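Local structure of CD180 antigen (Mus musculus, 3T6Q) at residues A[143-148]-A[173-178]; A[166-171]-A[192-197]. The protein may cooperate with MD-1 and TLR4 to mediate the innate immune response of B-cells to bacterial lipopolysaccharide, leading to NF-kappa-B activation. All coordinates share one frame; numbering follows the deposited sequence.

Interaction 1: residues A[143-148]-A[173-178]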
loop_
_atom_site.group_PDB
_atom_site.type_symbol
_atom_site.label_atom_id
_atom_site.label_comp_id
_atom_site.label_asym_id
_atom_site.label_seq_id
_atom_site.Cartn_x
_atom_site.Cartn_y
_atom_site.Cartn_z
ATOM N N SER A 143 -1.446 -6.543 -11.917
ATOM C CA SER A 143 -1.892 -6.946 -13.238
ATOM C C SER A 143 -2.932 -5.965 -13.732
ATOM O O SER A 143 -3.743 -5.487 -12.949
ATOM C CB SER A 143 -2.536 -8.345 -13.157
ATOM O OG SER A 143 -3.010 -8.716 -14.441
ATOM N N ILE A 144 -2.948 -5.706 -15.038
ATOM C CA ILE A 144 -4.006 -4.867 -15.636
ATOM C C ILE A 144 -5.308 -5.652 -15.990
ATOM O O ILE A 144 -6.336 -5.045 -16.327
ATOM C CB ILE A 144 -3.466 -4.086 -16.874
ATOM C CG1 ILE A 144 -3.220 -5.006 -18.050
ATOM C CG2 ILE A 144 -2.098 -3.459 -16.569
ATOM C CD1 ILE A 144 -3.096 -4.262 -19.362
ATOM N N LYS A 145 -5.266 -6.978 -15.894
ATOM C CA LYS A 145 -6.376 -7.829 -16.371
ATOM C C LYS A 145 -7.690 -7.417 -15.736
ATOM O O LYS A 145 -7.794 -7.288 -14.518
ATOM C CB LYS A 145 -6.085 -9.309 -16.142
ATOM C CG LYS A 145 -7.199 -10.206 -16.714
ATOM C CD LYS A 145 -6.698 -11.523 -17.291
ATOM C CE LYS A 145 -5.730 -12.249 -16.380
ATOM N NZ LYS A 145 -6.450 -12.956 -15.290
ATOM N N LEU A 146 -8.681 -7.147 -16.568
ATOM C CA LEU A 146 -10.004 -6.795 -16.082
ATOM C C LEU A 146 -10.745 -8.095 -15.720
ATOM O O LEU A 146 -10.518 -9.127 -16.372
ATOM C CB LEU A 146 -10.750 -5.959 -17.118
ATOM C CG LEU A 146 -10.070 -4.605 -17.384
ATOM C CD1 LEU A 146 -10.787 -3.881 -18.504
ATOM C CD2 LEU A 146 -10.052 -3.718 -16.132
ATOM N N PRO A 147 -11.581 -8.060 -14.654
ATOM C CA PRO A 147 -12.249 -9.280 -14.193
ATOM C C PRO A 147 -13.356 -9.736 -15.162
ATOM O O PRO A 147 -13.906 -8.915 -15.896
ATOM C CB PRO A 147 -12.858 -8.842 -12.850
ATOM C CG PRO A 147 -13.211 -7.404 -13.076
ATOM C CD PRO A 147 -12.044 -6.878 -13.892
ATOM N N LYS A 148 -13.663 -11.035 -15.160
ATOM C CA LYS A 148 -14.709 -11.602 -16.017
ATOM C C LYS A 148 -16.038 -10.874 -15.794
ATOM O O LYS A 148 -16.464 -10.677 -14.646
ATOM C CB LYS A 148 -14.890 -13.114 -15.765
ATOM C CG LYS A 148 -13.606 -13.916 -15.531
ATOM C CD LYS A 148 -13.338 -14.183 -14.046
ATOM C CE LYS A 148 -12.320 -13.212 -13.446
ATOM N NZ LYS A 148 -10.915 -13.602 -13.763
ATOM N N MET A 173 -3.971 -8.346 -21.983
ATOM C CA MET A 173 -4.367 -7.477 -23.095
ATOM C C MET A 173 -5.709 -7.885 -23.702
ATOM O O MET A 173 -6.497 -7.018 -24.066
ATOM C CB MET A 173 -3.253 -7.399 -24.171
ATOM C CG MET A 173 -1.903 -6.875 -23.673
ATOM S SD MET A 173 -2.035 -5.302 -22.760
ATOM C CE MET A 173 -2.921 -4.309 -23.934
ATOM N N SER A 174 -6.010 -9.189 -23.771
ATOM C CA SER A 174 -7.317 -9.581 -24.350
ATOM C C SER A 174 -8.502 -9.182 -23.464
ATOM O O SER A 174 -9.589 -8.973 -23.958
ATOM C CB SER A 174 -7.354 -11.062 -24.740
ATOM O OG SER A 174 -7.188 -11.860 -23.600
ATOM N N SER A 175 -8.273 -9.013 -22.154
ATOM C CA SER A 175 -9.348 -8.547 -21.265
ATOM C C SER A 175 -9.846 -7.118 -21.600
ATOM O O SER A 175 -10.929 -6.723 -21.162
ATOM C CB SER A 175 -8.938 -8.679 -19.780
ATOM O OG SER A 175 -8.067 -7.625 -19.376
ATOM N N LEU A 176 -9.068 -6.371 -22.392
ATOM C CA LEU A 176 -9.419 -5.011 -22.864
ATOM C C LEU A 176 -9.987 -4.945 -24.282
ATOM O O LEU A 176 -10.290 -3.851 -24.750
ATOM C CB LEU A 176 -8.180 -4.102 -22.898
ATOM C CG LEU A 176 -7.218 -3.939 -21.743
ATOM C CD1 LEU A 176 -6.038 -3.089 -22.182
ATOM C CD2 LEU A 176 -7.935 -3.291 -20.572
ATOM N N GLN A 177 -10.077 -6.077 -24.991
ATOM C CA GLN A 177 -10.431 -6.043 -26.442
ATOM C C GLN A 177 -11.758 -5.317 -26.793
ATOM O O GLN A 177 -11.849 -4.642 -27.829
ATOM C CB GLN A 177 -10.341 -7.443 -27.098
ATOM C CG GLN A 177 -11.290 -8.468 -26.487
ATOM C CD GLN A 177 -11.093 -9.884 -27.002
ATOM O OE1 GLN A 177 -10.070 -10.528 -26.738
ATOM N NE2 GLN A 177 -12.095 -10.390 -27.715
ATOM N N GLN A 178 -12.774 -5.430 -25.937
ATOM C CA GLN A 178 -14.058 -4.755 -26.199
ATOM C C GLN A 178 -14.044 -3.229 -26.065
ATOM O O GLN A 178 -14.909 -2.531 -26.623
ATOM C CB GLN A 178 -15.173 -5.370 -25.345
ATOM C CG GLN A 178 -16.040 -6.388 -26.080
ATOM C CD GLN A 178 -15.245 -7.248 -27.056
ATOM O OE1 GLN A 178 -14.342 -7.991 -26.659
ATOM N NE2 GLN A 178 -15.572 -7.145 -28.344
HETATM O O HOH W 1 -12.867 -8.789 -19.145
#

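Interaction 2: residues A[166-171]-A[192-197]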
loop_
_atom_site.group_PDB
_atom_site.type_symbol
_atom_site.label_atom_id
_atom_site.label_comp_id
_atom_site.label_asym_id
_atom_site.label_seq_id
_atom_site.Cartn_x
_atom_site.Cartn_y
_atom_site.Cartn_z
ATOM N N HIS A 166 4.534 -5.391 -13.482
ATOM C CA HIS A 166 5.827 -5.598 -14.089
ATOM C C HIS A 166 5.800 -6.359 -15.394
ATOM O O HIS A 166 6.854 -6.537 -16.025
ATOM C CB HIS A 166 6.810 -6.227 -13.093
ATOM C CG HIS A 166 6.447 -7.634 -12.641
ATOM N ND1 HIS A 166 5.561 -7.881 -11.636
ATOM C CD2 HIS A 166 6.935 -8.896 -13.056
ATOM C CE1 HIS A 166 5.467 -9.225 -11.437
ATOM N NE2 HIS A 166 6.312 -9.839 -12.308
ATOM N N TYR A 167 4.619 -6.815 -15.784
ATOM C CA TYR A 167 4.465 -7.683 -16.942
ATOM C C TYR A 167 3.093 -7.516 -17.569
ATOM O O TYR A 167 2.092 -7.405 -16.873
ATOM C CB TYR A 167 4.649 -9.164 -16.552
ATOM C CG TYR A 167 4.807 -10.094 -17.735
ATOM C CD1 TYR A 167 6.027 -10.184 -18.419
ATOM C CD2 TYR A 167 3.742 -10.882 -18.170
ATOM C CE1 TYR A 167 6.179 -11.035 -19.506
ATOM C CE2 TYR A 167 3.889 -11.744 -19.248
ATOM C CZ TYR A 167 5.096 -11.808 -19.911
ATOM O OH TYR A 167 5.221 -12.667 -20.967
ATOM N N LEU A 168 3.054 -7.516 -18.896
ATOM C CA LEU A 168 1.792 -7.447 -19.617
ATOM C C LEU A 168 1.699 -8.697 -20.509
ATOM O O LEU A 168 2.574 -8.942 -21.360
ATOM C CB LEU A 168 1.732 -6.169 -20.450
ATOM C CG LEU A 168 1.899 -4.791 -19.768
ATOM C CD1 LEU A 168 2.016 -3.694 -20.835
ATOM C CD2 LEU A 168 0.697 -4.499 -18.912
ATOM N N SER A 169 0.666 -9.510 -20.297
ATOM C CA SER A 169 0.604 -10.792 -21.035
ATOM C C SER A 169 -0.465 -10.657 -22.103
ATOM O O SER A 169 -1.246 -9.707 -22.074
ATOM C CB SER A 169 0.239 -11.935 -20.085
ATOM O OG SER A 169 -1.120 -11.771 -19.679
ATOM N N LYS A 170 -0.521 -11.622 -23.026
ATOM C CA LYS A 170 -1.629 -11.712 -23.987
ATOM C C LYS A 170 -2.999 -11.721 -23.321
ATOM O O LYS A 170 -3.920 -11.009 -23.724
ATOM C CB LYS A 170 -1.497 -13.007 -24.796
ATOM C CG LYS A 170 -0.499 -12.975 -25.937
ATOM C CD LYS A 170 -0.465 -14.338 -26.621
ATOM C CE LYS A 170 0.021 -14.235 -28.049
ATOM N NZ LYS A 170 -0.151 -15.552 -28.718
ATOM N N GLU A 171 -3.127 -12.539 -22.284
ATOM C CA GLU A 171 -4.375 -12.652 -21.522
ATOM C C GLU A 171 -4.808 -11.336 -20.917
ATOM O O GLU A 171 -5.986 -10.948 -21.023
ATOM C CB GLU A 171 -4.183 -13.673 -20.409
ATOM C CG GLU A 171 -5.402 -14.517 -20.143
ATOM C CD GLU A 171 -5.022 -15.913 -19.701
ATOM O OE1 GLU A 171 -4.406 -16.037 -18.617
ATOM O OE2 GLU A 171 -5.335 -16.878 -20.441
ATOM N N ALA A 192 8.990 -4.884 -16.927
ATOM C CA ALA A 192 10.178 -5.662 -17.280
ATOM C C ALA A 192 9.959 -6.632 -18.435
ATOM O O ALA A 192 10.924 -7.068 -19.026
ATOM C CB ALA A 192 10.753 -6.387 -16.062
ATOM N N GLY A 193 8.713 -6.924 -18.804
ATOM C CA GLY A 193 8.479 -7.798 -19.969
ATOM C C GLY A 193 7.090 -7.616 -20.517
ATOM O O GLY A 193 6.171 -7.255 -19.793
ATOM N N ILE A 194 6.935 -7.876 -21.809
ATOM C CA ILE A 194 5.644 -7.872 -22.488
ATOM C C ILE A 194 5.623 -9.160 -23.344
ATOM O O ILE A 194 6.590 -9.474 -24.053
ATOM C CB ILE A 194 5.481 -6.619 -23.392
ATOM C CG1 ILE A 194 5.476 -5.332 -22.515
ATOM C CG2 ILE A 194 4.170 -6.696 -24.195
ATOM C CD1 ILE A 194 5.403 -4.042 -23.312
ATOM N N GLU A 195 4.557 -9.926 -23.223
ATOM C CA GLU A 195 4.467 -11.223 -23.919
ATOM C C GLU A 195 4.416 -10.965 -25.417
ATOM O O GLU A 195 3.599 -10.167 -25.845
ATOM C CB GLU A 195 3.213 -11.968 -23.498
ATOM C CG GLU A 195 3.274 -13.455 -23.868
ATOM C CD GLU A 195 2.062 -14.267 -23.440
ATOM O OE1 GLU A 195 2.037 -15.465 -23.789
ATOM O OE2 GLU A 195 1.123 -13.740 -22.800
ATOM N N PRO A 196 5.315 -11.590 -26.211
ATOM C CA PRO A 196 5.248 -11.420 -27.662
ATOM C C PRO A 196 3.844 -11.708 -28.160
ATOM O O PRO A 196 3.232 -12.692 -27.756
ATOM C CB PRO A 196 6.232 -12.486 -28.173
ATOM C CG PRO A 196 7.281 -12.496 -27.110
ATOM C CD PRO A 196 6.472 -12.419 -25.828
ATOM N N GLY A 197 3.305 -10.823 -28.983
ATOM C CA GLY A 197 1.972 -11.008 -29.510
ATOM C C GLY A 197 0.890 -10.313 -28.732
ATOM O O GLY A 197 -0.239 -10.182 -29.235
HETATM O O HOH W 2 2.378 -14.515 -30.538
HETATM O O HOH W 3 -1.120 -14.760 -21.808
#

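Interaction 1: residues A[143-148]-A[173-178]
Leu146 and Ser175 meet where two successive coils of a leucine-rich-repeat solenoid stack, residues 143-148 lying in LRR 5 and segment 173-178, which continues from helix 170-174, running on from the last residues of LRR 6. The polar part of the contact is one hydrogen bond: Leu146 N gives its hydrogen to Ser175 OG at 2.9 Å, nearly straight at 168°. The hydroxyl sits between its own backbone N and carbonyl carbon (chi1 78°), and it also hydrogen-bonds Asp172 O three residues back. One serine oxygen therefore serves both the backbone of its own coil and that of the neighbouring one. Beside this bond, Lys145 lies against the same serine through CG, while its chain bends and carries the ammonium group away.

The tight part is apolar. Leu146 and Leu176 cross at about a right angle, one delta methyl of each touching: Leu146 CD1 is 3.6 Å from Leu176 CD2. Both residues also pack on Leu158 of strand 157-159, which places the pair inside the coil. Ile144 adds a second patch, its CD1 lying 3.7 Å from Met173 SD and less closely, 4.2 Å, from Leu176 CD1. The methionine reaches this patch although its CB starts away from the loop, because the bend at chi2 (-51°) swings SD back toward it.

On the looser side, past Leu146, direct contacts give way to a water that bonds weakly to Pro147 O and Ser175 O. The loop is shaped by its own ST turn as well, in which Ser143 OG accepts a hydrogen bond from Lys145 N at 3.2 Å.

Interaction 2: residues A[166-171]-A[192-197]
Chi1 sets CG anti to the backbone N in both Tyr167 (-167°) and Glu195 (-164°), and beyond it the far end of the ring and the extended glutamate chain come together, Tyr167 OH lying 3.3 Å from Glu195 CB. The tyrosine ring runs at a slant beside the backbone from Gly193 to Glu195, its CD1 3.2 Å from Gly193 O.

Glu195 continues fully extended past CG to the start of helix 170-174. There its OE2 accepts from Lys170 N at 2.7 Å, on the anti side and 33° out of the carboxylate plane. A water also donates to OE2 and accepts from Glu171 N, linking the carboxylate to a second amide of the first helical turn. Ser169 is the N-cap: its OG caps a backbone N just past Glu171, and its own N bonds Asp172 OD2. A negative group such as Glu195 would be expected to interact well with this helix N-terminus. The extended Lys170 chain crosses Glu195 at about a right angle, packing CB and CG on the carboxylate, but its NZ stays 5.4 Å from Glu195 OE1, too far for direct contact of the charges.

Between the two segments the backbones pair in parallel. Leu168 N donates to Gly193 O at 3.3 Å, and Glu195 N donates to Leu168 O at 2.9 Å. Leu168 and Ile194 lie side by side on the sheet face away from Tyr167. This short parallel pair joins LRR 6 to LRR 7 apart from the main strands 157-159 and 182-185 of the leucine-rich-repeat solenoid, whose coils stack side by side.

The two contacts are neighbours in the solenoid, their centres about 13 Å apart, and both use helix 170-174. Their segments alternate along the chain: 143-148, 166-171, 173-178, then 192-197. LRR 6 thus meets LRR 5 through the residues that continue from the helix in interaction 1, and LRR 7 through the strand and helix start in interaction 2. They also touch directly, since Ile144 CG2 packs on Leu168 CD2 at 3.8 Å. Interaction 1 is largely buried, whereas interaction 2 lies at the surface, where His166 meets His166 of the second subunit. Together they join three consecutive repeats of the extracellular receptor domain.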